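Ribosome-inactivating protein (Lychnis chalcedonica, PDB 2G5X) is lychnin, a plant member of the ribosome-inactivating protein family, a single chain combining a mixed beta sheet with a set of helices. Local coordinates at residues Pro2-Asp7 with Val48-Pro53; Pro111-Ala116 with Lys155-Phe160; Leu135-Leu140 with Arg184-Ser189; Phe174-Asp179 with Glu223-Leu228. All coordinates share one frame; numbering follows the deposited sequence.

Interaction 1 (Pro2-Asp7 with Val48-Pro53); sequences PSWTVD and VNLVLP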
loop_
_atom_site.group_PDB
_atom_site.type_symbol
_atom_site.label_atom_id
_atom_site.label_comp_id
_atom_site.label_asym_id
_atom_site.label_seq_id
_atom_site.Cartn_x
_atom_site.Cartn_y
_atom_site.Cartn_z
ATOM N N PRO A 2 2.736 -1.108 -11.995
ATOM C CA PRO A 2 2.524 0.233 -11.447
ATOM C C PRO A 2 3.823 0.710 -10.806
ATOM O O PRO A 2 4.453 -0.030 -10.047
ATOM C CB PRO A 2 1.419 0.010 -10.421
ATOM C CG PRO A 2 0.627 -1.114 -11.027
ATOM C CD PRO A 2 1.719 -2.048 -11.493
ATOM N N SER A 3 4.229 1.935 -11.118
ATOM C CA SER A 3 5.464 2.477 -10.566
ATOM C C SER A 3 5.315 3.952 -10.232
ATOM O O SER A 3 4.653 4.701 -10.955
ATOM C CB SER A 3 6.609 2.295 -11.567
ATOM O OG SER A 3 7.835 2.782 -11.050
ATOM N N TRP A 4 5.924 4.364 -9.126
ATOM C CA TRP A 4 5.876 5.761 -8.721
ATOM C C TRP A 4 7.227 6.225 -8.208
ATOM O O TRP A 4 7.793 5.632 -7.287
ATOM C CB TRP A 4 4.821 5.991 -7.628
ATOM C CG TRP A 4 4.695 7.451 -7.214
ATOM C CD1 TRP A 4 4.693 8.541 -8.043
ATOM C CD2 TRP A 4 4.554 7.966 -5.881
ATOM N NE1 TRP A 4 4.564 9.699 -7.311
ATOM C CE2 TRP A 4 4.476 9.376 -5.983
ATOM C CE3 TRP A 4 4.483 7.375 -4.613
ATOM C CZ2 TRP A 4 4.335 10.204 -4.862
ATOM C CZ3 TRP A 4 4.341 8.201 -3.494
ATOM C CH2 TRP A 4 4.269 9.601 -3.629
ATOM N N THR A 5 7.759 7.269 -8.835
ATOM C CA THR A 5 9.013 7.840 -8.383
ATOM C C THR A 5 8.529 8.788 -7.290
ATOM O O THR A 5 7.847 9.779 -7.561
ATOM C CB THR A 5 9.725 8.608 -9.515
ATOM O OG1 THR A 5 10.142 7.678 -10.521
ATOM C CG2 THR A 5 10.949 9.345 -8.983
ATOM N N VAL A 6 8.857 8.451 -6.048
ATOM C CA VAL A 6 8.425 9.230 -4.895
ATOM C C VAL A 6 8.926 10.667 -4.988
ATOM O O VAL A 6 10.054 10.974 -4.594
ATOM C CB VAL A 6 8.916 8.567 -3.595
ATOM C CG1 VAL A 6 8.368 9.305 -2.393
ATOM C CG2 VAL A 6 8.472 7.099 -3.566
ATOM N N ASP A 7 8.063 11.537 -5.505
ATOM C CA ASP A 7 8.390 12.943 -5.713
ATOM C C ASP A 7 7.128 13.805 -5.571
ATOM O O ASP A 7 6.019 13.285 -5.454
ATOM C CB ASP A 7 8.997 13.101 -7.112
ATOM C CG ASP A 7 9.900 14.308 -7.231
ATOM O OD1 ASP A 7 10.482 14.493 -8.324
ATOM O OD2 ASP A 7 10.035 15.067 -6.247
ATOM N N VAL A 48 4.161 -3.380 -6.915
ATOM C CA VAL A 48 4.257 -1.931 -7.026
ATOM C C VAL A 48 5.702 -1.484 -6.829
ATOM O O VAL A 48 6.339 -1.849 -5.847
ATOM C CB VAL A 48 3.375 -1.251 -5.949
ATOM C CG1 VAL A 48 3.722 0.226 -5.829
ATOM C CG2 VAL A 48 1.908 -1.428 -6.306
ATOM N N ASN A 49 6.216 -0.690 -7.761
ATOM C CA ASN A 49 7.583 -0.187 -7.646
ATOM C C ASN A 49 7.607 1.228 -7.077
ATOM O O ASN A 49 6.885 2.102 -7.552
ATOM C CB ASN A 49 8.264 -0.148 -9.019
ATOM C CG ASN A 49 8.897 -1.471 -9.406
ATOM O OD1 ASN A 49 8.706 -2.487 -8.746
ATOM N ND2 ASN A 49 9.655 -1.458 -10.498
ATOM N N LEU A 50 8.420 1.440 -6.046
ATOM C CA LEU A 50 8.600 2.768 -5.464
ATOM C C LEU A 50 10.061 3.090 -5.794
ATOM O O LEU A 50 10.957 2.296 -5.498
ATOM C CB LEU A 50 8.388 2.749 -3.942
ATOM C CG LEU A 50 6.965 2.502 -3.417
ATOM C CD1 LEU A 50 6.953 2.631 -1.888
ATOM C CD2 LEU A 50 5.997 3.510 -4.032
ATOM N N VAL A 51 10.302 4.237 -6.420
ATOM C CA VAL A 51 11.658 4.621 -6.813
ATOM C C VAL A 51 12.057 5.981 -6.248
ATOM O O VAL A 51 11.261 6.916 -6.271
ATOM C CB VAL A 51 11.777 4.700 -8.360
ATOM C CG1 VAL A 51 13.218 4.997 -8.763
ATOM C CG2 VAL A 51 11.297 3.400 -8.991
ATOM N N LEU A 52 13.283 6.090 -5.737
ATOM C CA LEU A 52 13.759 7.365 -5.207
ATOM C C LEU A 52 14.357 8.165 -6.357
ATOM O O LEU A 52 15.164 7.651 -7.127
ATOM C CB LEU A 52 14.832 7.161 -4.137
ATOM C CG LEU A 52 14.402 6.514 -2.823
ATOM C CD1 LEU A 52 15.601 6.472 -1.882
ATOM C CD2 LEU A 52 13.257 7.300 -2.203
ATOM N N PRO A 53 13.970 9.439 -6.482
ATOM C CA PRO A 53 14.502 10.268 -7.563
ATOM C C PRO A 53 16.000 10.558 -7.454
ATOM O O PRO A 53 16.669 10.754 -8.468
ATOM C CB PRO A 53 13.655 11.537 -7.468
ATOM C CG PRO A 53 13.362 11.630 -5.995
ATOM C CD PRO A 53 13.030 10.200 -5.637
HETATM O O HOH W 1 10.022 1.193 -11.941
#
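Trp4 and Leu50 sit beside each other on two neighbouring parallel strands, 3-5 and 45-51, which with the intervening helix 10-25 make a beta-alpha-beta unit at the edge of the mixed sheet. The short strand axes diverge by just 11°. Backbone bonds run from Asn49 N to Pro2 O (3.0 Å) through to Val6 N and Val51 O (2.9 Å); between them Trp4 uses both its N and its O, reaching Asn49 and Val51, the residues flanking its partner Leu50. The indole leaves the strand with CG anti to the backbone N (chi1 -178°). Its rim atom CE3 meets the Leu50 methyl CD2 at 4.2 Å, close to the ring plane, while CA of Val6 lies over the centre of one indole face. Tyr13 and Phe16 of helix 10-25 also meet this ring, and Met167 of helix 154-173 touches it, which places Trp4 and Leu50 on the helix-covered side of the sheet. Ser3, Thr5, Asn49 and Val51 point to the other side. There the two branches of Thr5 divide the work: OG1 rests 4.0 Å from Val51 CB, whereas CG2, anti to the backbone N, packs on Pro53 CB at 3.8 Å. The carboxamide of Asn49 is gripped at both ends. Its OD1 is hydrogen-bonded to Thr60 and Arg1, and its ND2 donates to a water (3.0 Å) that also bonds Ser3 OG at 2.8 Å.

Interaction 2 (Pro111-Ala116 with Lys155-Phe160); sequences PALPCA and KNVAKF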
loop_
_atom_site.group_PDB
_atom_site.type_symbol
_atom_site.label_atom_id
_atom_site.label_comp_id
_atom_site.label_asym_id
_atom_site.label_seq_id
_atom_site.Cartn_x
_atom_site.Cartn_y
_atom_site.Cartn_z
ATOM N N PRO A 111 15.721 -13.810 4.895
ATOM C CA PRO A 111 15.058 -14.284 6.113
ATOM C C PRO A 111 13.773 -13.487 6.336
ATOM O O PRO A 111 13.592 -12.418 5.752
ATOM C CB PRO A 111 16.094 -14.009 7.202
ATOM C CG PRO A 111 17.398 -14.102 6.471
ATOM C CD PRO A 111 17.100 -13.374 5.181
ATOM N N ALA A 112 12.884 -14.002 7.178
ATOM C CA ALA A 112 11.634 -13.305 7.464
ATOM C C ALA A 112 11.924 -11.932 8.064
ATOM O O ALA A 112 12.907 -11.757 8.786
ATOM C CB ALA A 112 10.785 -14.123 8.432
ATOM N N LEU A 113 11.065 -10.964 7.762
ATOM C CA LEU A 113 11.213 -9.609 8.283
ATOM C C LEU A 113 10.985 -9.589 9.792
ATOM O O LEU A 113 10.274 -10.439 10.335
ATOM C CB LEU A 113 10.220 -8.666 7.601
ATOM C CG LEU A 113 10.517 -8.301 6.141
ATOM C CD1 LEU A 113 9.332 -7.546 5.549
ATOM C CD2 LEU A 113 11.783 -7.454 6.077
ATOM N N PRO A 114 11.589 -8.612 10.488
ATOM C CA PRO A 114 11.471 -8.457 11.941
ATOM C C PRO A 114 10.129 -7.934 12.459
ATOM O O PRO A 114 10.064 -7.374 13.553
ATOM C CB PRO A 114 12.633 -7.524 12.280
ATOM C CG PRO A 114 12.716 -6.651 11.070
ATOM C CD PRO A 114 12.565 -7.654 9.936
ATOM N N CYS A 115 9.064 -8.105 11.679
ATOM C CA CYS A 115 7.737 -7.671 12.109
ATOM C C CYS A 115 6.631 -8.326 11.280
ATOM O O CYS A 115 6.900 -8.917 10.232
ATOM C CB CYS A 115 7.613 -6.142 12.044
ATOM S SG CYS A 115 7.427 -5.426 10.396
ATOM N N ALA A 116 5.395 -8.233 11.769
ATOM C CA ALA A 116 4.239 -8.811 11.083
ATOM C C ALA A 116 3.523 -7.787 10.200
ATOM O O ALA A 116 3.805 -6.590 10.265
ATOM C CB ALA A 116 3.268 -9.396 12.101
ATOM N N LYS A 155 11.586 -1.440 13.850
ATOM C CA LYS A 155 11.115 -0.067 13.714
ATOM C C LYS A 155 11.216 0.501 12.300
ATOM O O LYS A 155 10.239 1.035 11.773
ATOM C CB LYS A 155 11.864 0.854 14.681
ATOM C CG LYS A 155 11.372 2.294 14.619
ATOM C CD LYS A 155 12.199 3.229 15.489
ATOM C CE LYS A 155 11.752 4.670 15.287
ATOM N NZ LYS A 155 12.542 5.635 16.103
ATOM N N ASN A 156 12.390 0.396 11.683
ATOM C CA ASN A 156 12.563 0.931 10.335
ATOM C C ASN A 156 11.622 0.274 9.327
ATOM O O ASN A 156 10.986 0.962 8.525
ATOM C CB ASN A 156 14.014 0.779 9.870
ATOM C CG ASN A 156 14.975 1.660 10.651
ATOM O OD1 ASN A 156 14.606 2.738 11.132
ATOM N ND2 ASN A 156 16.225 1.219 10.760
ATOM N N VAL A 157 11.524 -1.050 9.367
ATOM C CA VAL A 157 10.644 -1.754 8.443
ATOM C C VAL A 157 9.177 -1.394 8.676
ATOM O O VAL A 157 8.440 -1.121 7.727
ATOM C CB VAL A 157 10.811 -3.285 8.569
ATOM C CG1 VAL A 157 9.730 -4.002 7.763
ATOM C CG2 VAL A 157 12.196 -3.696 8.074
ATOM N N ALA A 158 8.760 -1.389 9.939
ATOM C CA ALA A 158 7.372 -1.072 10.281
ATOM C C ALA A 158 6.953 0.334 9.852
ATOM O O ALA A 158 5.845 0.533 9.355
ATOM C CB ALA A 158 7.153 -1.243 11.783
ATOM N N LYS A 159 7.837 1.309 10.049
ATOM C CA LYS A 159 7.536 2.688 9.684
ATOM C C LYS A 159 7.389 2.825 8.174
ATOM O O LYS A 159 6.448 3.454 7.689
ATOM C CB LYS A 159 8.639 3.615 10.194
ATOM C CG LYS A 159 8.642 3.809 11.695
ATOM C CD LYS A 159 9.322 5.120 12.056
ATOM C CE LYS A 159 8.807 6.271 11.216
ATOM N NZ LYS A 159 9.199 7.573 11.827
ATOM N N PHE A 160 8.320 2.225 7.437
ATOM C CA PHE A 160 8.290 2.259 5.979
ATOM C C PHE A 160 6.995 1.622 5.470
ATOM O O PHE A 160 6.347 2.141 4.562
ATOM C CB PHE A 160 9.501 1.504 5.411
ATOM C CG PHE A 160 9.417 1.247 3.931
ATOM C CD1 PHE A 160 9.456 2.299 3.026
ATOM C CD2 PHE A 160 9.276 -0.050 3.445
ATOM C CE1 PHE A 160 9.353 2.067 1.654
ATOM C CE2 PHE A 160 9.171 -0.292 2.072
ATOM C CZ PHE A 160 9.209 0.769 1.178
#
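Cys115 and Val157 are brought together by two torsions: SG stands between the backbone N and the carbonyl carbon of its own residue (chi1 75°), and Val157 CG1 is anti to its backbone N (chi1 171°). The sulfur and that methyl approach to 3.8 Å, the closest pair of the contact. Val157 sits on helix 154-173 and parts its two branches between neighbours in the loop after strand 108-109. CG1 also meets Leu113 CD1 at 4.2 Å, with the two side chains slanted across one another, while CG2 takes the ring carbon CG of Pro114 at 4.2 Å. Cys115 SG also lies 4.4 Å from Ala158 CB, one residue further along the helix. The loop is also held to the sheet side, since the backbones of Leu113 and Cys115 bond with those of Phe87 and Ser89, continuing past the end of strand 83-87. Cys115 is not one of the disulfide cysteines, which are Cys32 and Cys214. The contact thus joins the sheet side of the molecule to a helix through methyls, a proline ring and a sulfur, and its cohesion rests on the fit of apolar surfaces, with the loop's backbone bonds directed elsewhere.

Interaction 3 (Leu135-Leu140 with Arg184-Ser189); sequences LGVSSL and RGMYSS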
loop_
_atom_site.group_PDB
_atom_site.type_symbol
_atom_site.label_atom_id
_atom_site.label_comp_id
_atom_site.label_asym_id
_atom_site.label_seq_id
_atom_site.Cartn_x
_atom_site.Cartn_y
_atom_site.Cartn_z
ATOM N N LEU A 135 2.991 11.481 7.301
ATOM C CA LEU A 135 2.843 11.020 5.921
ATOM C C LEU A 135 3.273 12.088 4.916
ATOM O O LEU A 135 3.254 13.279 5.220
ATOM C CB LEU A 135 1.381 10.659 5.651
ATOM C CG LEU A 135 0.671 9.758 6.666
ATOM C CD1 LEU A 135 -0.796 9.622 6.278
ATOM C CD2 LEU A 135 1.351 8.400 6.729
ATOM N N GLY A 136 3.649 11.653 3.716
ATOM C CA GLY A 136 4.060 12.587 2.681
ATOM C C GLY A 136 5.294 12.132 1.924
ATOM O O GLY A 136 5.957 11.177 2.325
ATOM N N VAL A 137 5.602 12.815 0.826
ATOM C CA VAL A 137 6.761 12.471 0.008
ATOM C C VAL A 137 8.088 12.421 0.774
ATOM O O VAL A 137 8.816 11.430 0.690
ATOM C CB VAL A 137 6.891 13.447 -1.188
ATOM C CG1 VAL A 137 8.213 13.223 -1.921
ATOM C CG2 VAL A 137 5.719 13.233 -2.142
ATOM N N SER A 138 8.407 13.475 1.519
ATOM C CA SER A 138 9.657 13.501 2.271
ATOM C C SER A 138 9.705 12.399 3.324
ATOM O O SER A 138 10.737 11.757 3.513
ATOM C CB SER A 138 9.848 14.865 2.936
ATOM O OG SER A 138 9.860 15.891 1.960
ATOM N N SER A 139 8.579 12.181 3.999
ATOM C CA SER A 139 8.493 11.151 5.029
ATOM C C SER A 139 8.778 9.776 4.432
ATOM O O SER A 139 9.526 8.976 5.004
ATOM C CB SER A 139 7.100 11.159 5.666
ATOM O OG SER A 139 6.807 12.421 6.242
ATOM N N LEU A 140 8.177 9.499 3.279
ATOM C CA LEU A 140 8.378 8.217 2.621
ATOM C C LEU A 140 9.819 8.056 2.127
ATOM O O LEU A 140 10.394 6.969 2.227
ATOM C CB LEU A 140 7.390 8.060 1.457
ATOM C CG LEU A 140 7.473 6.748 0.676
ATOM C CD1 LEU A 140 7.399 5.557 1.629
ATOM C CD2 LEU A 140 6.342 6.699 -0.347
ATOM N N ARG A 184 -1.968 17.883 0.783
ATOM C CA ARG A 184 -1.169 18.077 1.990
ATOM C C ARG A 184 0.129 17.282 2.096
ATOM O O ARG A 184 0.931 17.535 2.999
ATOM C CB ARG A 184 -2.030 17.746 3.214
ATOM C CG ARG A 184 -3.388 18.438 3.243
ATOM C CD ARG A 184 -4.333 17.756 4.224
ATOM N NE ARG A 184 -3.846 17.791 5.601
ATOM C CZ ARG A 184 -4.431 17.156 6.613
ATOM N NH1 ARG A 184 -5.524 16.436 6.400
ATOM N NH2 ARG A 184 -3.927 17.239 7.836
ATOM N N GLY A 185 0.349 16.330 1.194
ATOM C CA GLY A 185 1.546 15.514 1.307
ATOM C C GLY A 185 2.552 15.497 0.176
ATOM O O GLY A 185 3.427 14.632 0.154
ATOM N N MET A 186 2.446 16.439 -0.754
ATOM C CA MET A 186 3.382 16.496 -1.870
ATOM C C MET A 186 4.633 17.291 -1.500
ATOM O O MET A 186 5.756 16.856 -1.766
ATOM C CB MET A 186 2.715 17.124 -3.100
ATOM C CG MET A 186 1.730 16.213 -3.835
ATOM S SD MET A 186 2.479 14.711 -4.547
ATOM C CE MET A 186 1.940 13.484 -3.364
ATOM N N TYR A 187 4.435 18.450 -0.876
ATOM C CA TYR A 187 5.550 19.308 -0.476
ATOM C C TYR A 187 5.719 19.386 1.034
ATOM O O TYR A 187 6.671 19.993 1.531
ATOM C CB TYR A 187 5.352 20.725 -1.013
ATOM C CG TYR A 187 5.236 20.802 -2.513
ATOM C CD1 TYR A 187 4.016 20.591 -3.147
ATOM C CD2 TYR A 187 6.351 21.079 -3.303
ATOM C CE1 TYR A 187 3.905 20.656 -4.537
ATOM C CE2 TYR A 187 6.253 21.145 -4.689
ATOM C CZ TYR A 187 5.026 20.933 -5.296
ATOM O OH TYR A 187 4.921 21.003 -6.666
ATOM N N SER A 188 4.795 18.773 1.761
ATOM C CA SER A 188 4.841 18.806 3.217
ATOM C C SER A 188 4.485 17.445 3.790
ATOM O O SER A 188 4.400 16.456 3.064
ATOM C CB SER A 188 3.844 19.843 3.738
ATOM O OG SER A 188 4.122 20.197 5.081
ATOM N N SER A 189 4.286 17.407 5.103
ATOM C CA SER A 189 3.904 16.178 5.784
ATOM C C SER A 189 2.620 16.449 6.556
ATOM O O SER A 189 2.332 17.592 6.912
ATOM C CB SER A 189 5.001 15.737 6.752
ATOM O OG SER A 189 5.119 16.650 7.824
HETATM O O HOH W 2 6.831 15.895 1.594
HETATM O O HOH W 3 6.467 14.112 4.066
#
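Val137 opens helix 137-145 against the turn that follows helix 175-184, and its side chain can be followed from root to branches. CB lies 3.6 Å from Met186 O. Of the two methyls, CG2, anti to the carbonyl carbon, goes furthest into the turn: it rests 3.5 Å from Gly185 O and 4.0 Å from CE of Met186, whose chain bends at chi2 and chi3 to return its tip to the contact. CG1, anti to the backbone N (chi1 171°), turns to Val6, while CG2 also meets Asp7 O, both beyond the two segments. The backbone of the same residue makes the direct polar link, Val137 N donating to Gly185 O at 2.9 Å in a fairly straight bond (160° at the hydrogen) that meets the carbonyl almost head-on. Next to it Gly136 holds the N-cap position in a conformation suited to glycine (phi 137°), and without side chains Gly136 and Gly185 bring their CA atoms within 4.1 Å. The next two amides of the helix are reached through solvent. Ser138 N and Ser139 N each donate to a separate water at 2.9 Å, and both waters in turn donate to Ser188 O, the second at a long 3.3 Å; Ser188 has two modelled conformers, so this last step is less certain. The first-turn N-H groups, which no preceding helical turn can satisfy, are therefore met by one carbonyl directly and by two waters, an arrangement that would also suit the positive end of the helix dipole.

Interaction 4 (Phe174-Asp179 with Glu223-Leu228); sequences FKYIED and EEEMKL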
loop_
_atom_site.group_PDB
_atom_site.type_symbol
_atom_site.label_atom_id
_atom_site.label_comp_id
_atom_site.label_asym_id
_atom_site.label_seq_id
_atom_site.Cartn_x
_atom_site.Cartn_y
_atom_site.Cartn_z
ATOM N N PHE A 174 -9.644 4.861 -1.271
ATOM C CA PHE A 174 -10.434 6.080 -1.062
ATOM C C PHE A 174 -9.994 7.322 -1.830
ATOM O O PHE A 174 -8.909 7.851 -1.583
ATOM C CB PHE A 174 -10.428 6.432 0.430
ATOM C CG PHE A 174 -11.058 5.390 1.309
ATOM C CD1 PHE A 174 -12.417 5.440 1.601
ATOM C CD2 PHE A 174 -10.292 4.357 1.845
ATOM C CE1 PHE A 174 -13.008 4.479 2.416
ATOM C CE2 PHE A 174 -10.872 3.388 2.662
ATOM C CZ PHE A 174 -12.236 3.449 2.949
ATOM N N LYS A 175 -10.846 7.806 -2.734
ATOM C CA LYS A 175 -10.531 9.013 -3.497
ATOM C C LYS A 175 -10.311 10.188 -2.536
ATOM O O LYS A 175 -9.491 11.072 -2.795
ATOM C CB LYS A 175 -11.671 9.361 -4.464
ATOM C CG LYS A 175 -11.864 8.371 -5.614
ATOM C CD LYS A 175 -10.693 8.404 -6.580
ATOM C CE LYS A 175 -10.569 9.771 -7.251
ATOM N NZ LYS A 175 -9.385 9.844 -8.161
ATOM N N TYR A 176 -11.048 10.192 -1.430
ATOM C CA TYR A 176 -10.931 11.251 -0.428
ATOM C C TYR A 176 -9.516 11.297 0.153
ATOM O O TYR A 176 -8.969 12.372 0.389
ATOM C CB TYR A 176 -11.935 11.015 0.707
ATOM C CG TYR A 176 -12.011 12.141 1.723
ATOM C CD1 TYR A 176 -12.867 13.225 1.529
ATOM C CD2 TYR A 176 -11.220 12.125 2.872
ATOM C CE1 TYR A 176 -12.938 14.267 2.458
ATOM C CE2 TYR A 176 -11.280 13.162 3.804
ATOM C CZ TYR A 176 -12.141 14.229 3.592
ATOM O OH TYR A 176 -12.210 15.253 4.513
ATOM N N ILE A 177 -8.931 10.127 0.385
ATOM C CA ILE A 177 -7.589 10.048 0.949
ATOM C C ILE A 177 -6.540 10.419 -0.095
ATOM O O ILE A 177 -5.547 11.067 0.220
ATOM C CB ILE A 177 -7.330 8.645 1.537
ATOM C CG1 ILE A 177 -8.315 8.407 2.689
ATOM C CG2 ILE A 177 -5.890 8.526 2.020
ATOM C CD1 ILE A 177 -8.199 7.057 3.363
ATOM N N GLU A 178 -6.768 10.023 -1.344
ATOM C CA GLU A 178 -5.849 10.385 -2.413
ATOM C C GLU A 178 -5.804 11.913 -2.435
ATOM O O GLU A 178 -4.732 12.515 -2.507
ATOM C CB GLU A 178 -6.361 9.870 -3.767
ATOM C CG GLU A 178 -5.666 10.518 -4.961
ATOM C CD GLU A 178 -6.243 10.093 -6.302
ATOM O OE1 GLU A 178 -7.286 9.408 -6.333
ATOM O OE2 GLU A 178 -5.651 10.459 -7.336
ATOM N N ASP A 179 -6.980 12.533 -2.352
ATOM C CA ASP A 179 -7.078 13.988 -2.379
ATOM C C ASP A 179 -6.323 14.634 -1.218
ATOM O O ASP A 179 -5.707 15.686 -1.382
ATOM C CB ASP A 179 -8.546 14.420 -2.353
ATOM C CG ASP A 179 -9.132 14.556 -3.743
ATOM O OD1 ASP A 179 -10.340 14.867 -3.858
ATOM O OD2 ASP A 179 -8.388 14.340 -4.719
ATOM N N GLU A 223 -20.899 11.940 1.401
ATOM C CA GLU A 223 -20.856 11.324 0.084
ATOM C C GLU A 223 -19.438 11.393 -0.492
ATOM O O GLU A 223 -18.990 10.467 -1.168
ATOM C CB GLU A 223 -21.849 12.016 -0.851
ATOM C CG GLU A 223 -21.923 11.404 -2.237
ATOM C CD GLU A 223 -23.095 11.926 -3.043
ATOM O OE1 GLU A 223 -23.182 11.593 -4.245
ATOM O OE2 GLU A 223 -23.930 12.664 -2.475
ATOM N N GLU A 224 -18.731 12.484 -0.208
ATOM C CA GLU A 224 -17.365 12.651 -0.703
ATOM C C GLU A 224 -16.385 11.710 -0.002
ATOM O O GLU A 224 -15.490 11.148 -0.634
ATOM C CB GLU A 224 -16.906 14.103 -0.528
ATOM C CG GLU A 224 -17.681 15.099 -1.381
ATOM C CD GLU A 224 -19.053 15.420 -0.815
ATOM O OE1 GLU A 224 -19.945 15.798 -1.602
ATOM O OE2 GLU A 224 -19.235 15.312 0.415
ATOM N N GLU A 225 -16.551 11.541 1.304
ATOM C CA GLU A 225 -15.681 10.645 2.055
ATOM C C GLU A 225 -15.859 9.209 1.570
ATOM O O GLU A 225 -14.907 8.424 1.559
ATOM C CB GLU A 225 -15.999 10.722 3.552
ATOM C CG GLU A 225 -15.327 11.877 4.266
ATOM C CD GLU A 225 -15.842 12.072 5.681
ATOM O OE1 GLU A 225 -15.138 12.728 6.476
ATOM O OE2 GLU A 225 -16.951 11.582 5.994
ATOM N N MET A 226 -17.078 8.882 1.145
ATOM C CA MET A 226 -17.396 7.537 0.678
ATOM C C MET A 226 -17.080 7.255 -0.790
ATOM O O MET A 226 -17.274 6.133 -1.256
ATOM C CB MET A 226 -18.875 7.224 0.941
ATOM C CG MET A 226 -19.248 7.183 2.416
ATOM S SD MET A 226 -20.913 6.534 2.697
ATOM C CE MET A 226 -21.901 7.967 2.280
ATOM N N LYS A 227 -16.594 8.257 -1.516
ATOM C CA LYS A 227 -16.265 8.080 -2.929
ATOM C C LYS A 227 -15.079 7.121 -3.067
ATOM O O LYS A 227 -13.920 7.518 -2.918
ATOM C CB LYS A 227 -15.915 9.431 -3.562
ATOM C CG LYS A 227 -16.289 9.560 -5.032
ATOM C CD LYS A 227 -17.708 10.097 -5.190
ATOM C CE LYS A 227 -18.193 9.979 -6.627
ATOM N NZ LYS A 227 -19.574 10.513 -6.796
ATOM N N LEU A 228 -15.364 5.859 -3.364
ATOM C CA LEU A 228 -14.302 4.862 -3.479
ATOM C C LEU A 228 -13.601 4.808 -4.833
ATOM O O LEU A 228 -14.206 5.071 -5.874
ATOM C CB LEU A 228 -14.855 3.477 -3.137
ATOM C CG LEU A 228 -15.507 3.368 -1.758
ATOM C CD1 LEU A 228 -15.963 1.940 -1.525
ATOM C CD2 LEU A 228 -14.524 3.796 -0.676
HETATM O O HOH W 4 -13.005 8.258 -0.585
HETATM O O HOH W 5 -15.156 15.331 5.714
#
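Phe174 and Leu228 form the tight side of this contact: the leucine methyl CD2 lies 3.5 Å from both CD1 and CE1 of the ring, with the two side chains side by side and pointing the same way. Trp203 and Ile206 of helix 203-210 also bear on Phe174, burying this side. Close fit continues at Tyr176, whose ring has Glu225 CG over one face in a CH-pi contact, 3.9 Å from the centroid and 12° off the normal. The ring reaches this place because its CG is anti to the backbone N (chi1 -173°). A water at the edge of the Phe174 ring, in its plane, accepts from Tyr176 N and donates to Glu225 O and to Lys227 O, the last at 2.6 Å. Solvent also enters at the side-chain tips, where a second water donates to Glu225 OE1 and bonds with Tyr176 OH at 3.2 Å. That carboxylate has a stronger partner in Arg195, a salt bridge on OE1. Lys175 lays CB and CG against the carbonyl Lys227 O, and the ammonium ends of both lysines lead away, that of Lys175 to a salt bridge between NZ and Glu178 OE1 (2.8 Å). Lys227 O, besides holding the water, accepts directly from Lys175 N at 3.1 Å. The arrangement is that of a type I beta turn, Glu224 to Lys227, docked by its closing carbonyl on the first turn of helix 175-184, just after the Phe174 N-cap.

Interactions 2 and 3 are buried, while 1 and 4 are only partly so. Helix 175-184 is served at both ends, by interaction 4 at its start and by interaction 3 just past its finish. In both, a carbonyl and water meet the first amides of a helix, 137-145 in interaction 3 and 175-184 in interaction 4. Interaction 1 differs in being regular strand pairing, and interaction 2 is wholly apolar. The first three merge into one interior: Val6 packs on Val137 and Leu140, Leu50 CD1 lies 4.2 Å from Phe160 CZ, and Phe160 CE1 lies 4.0 Å from Leu140 CD1. Interaction 4 stands apart, its nearest atoms about 5 Å from interaction 3 and about 14 Å from interaction 2.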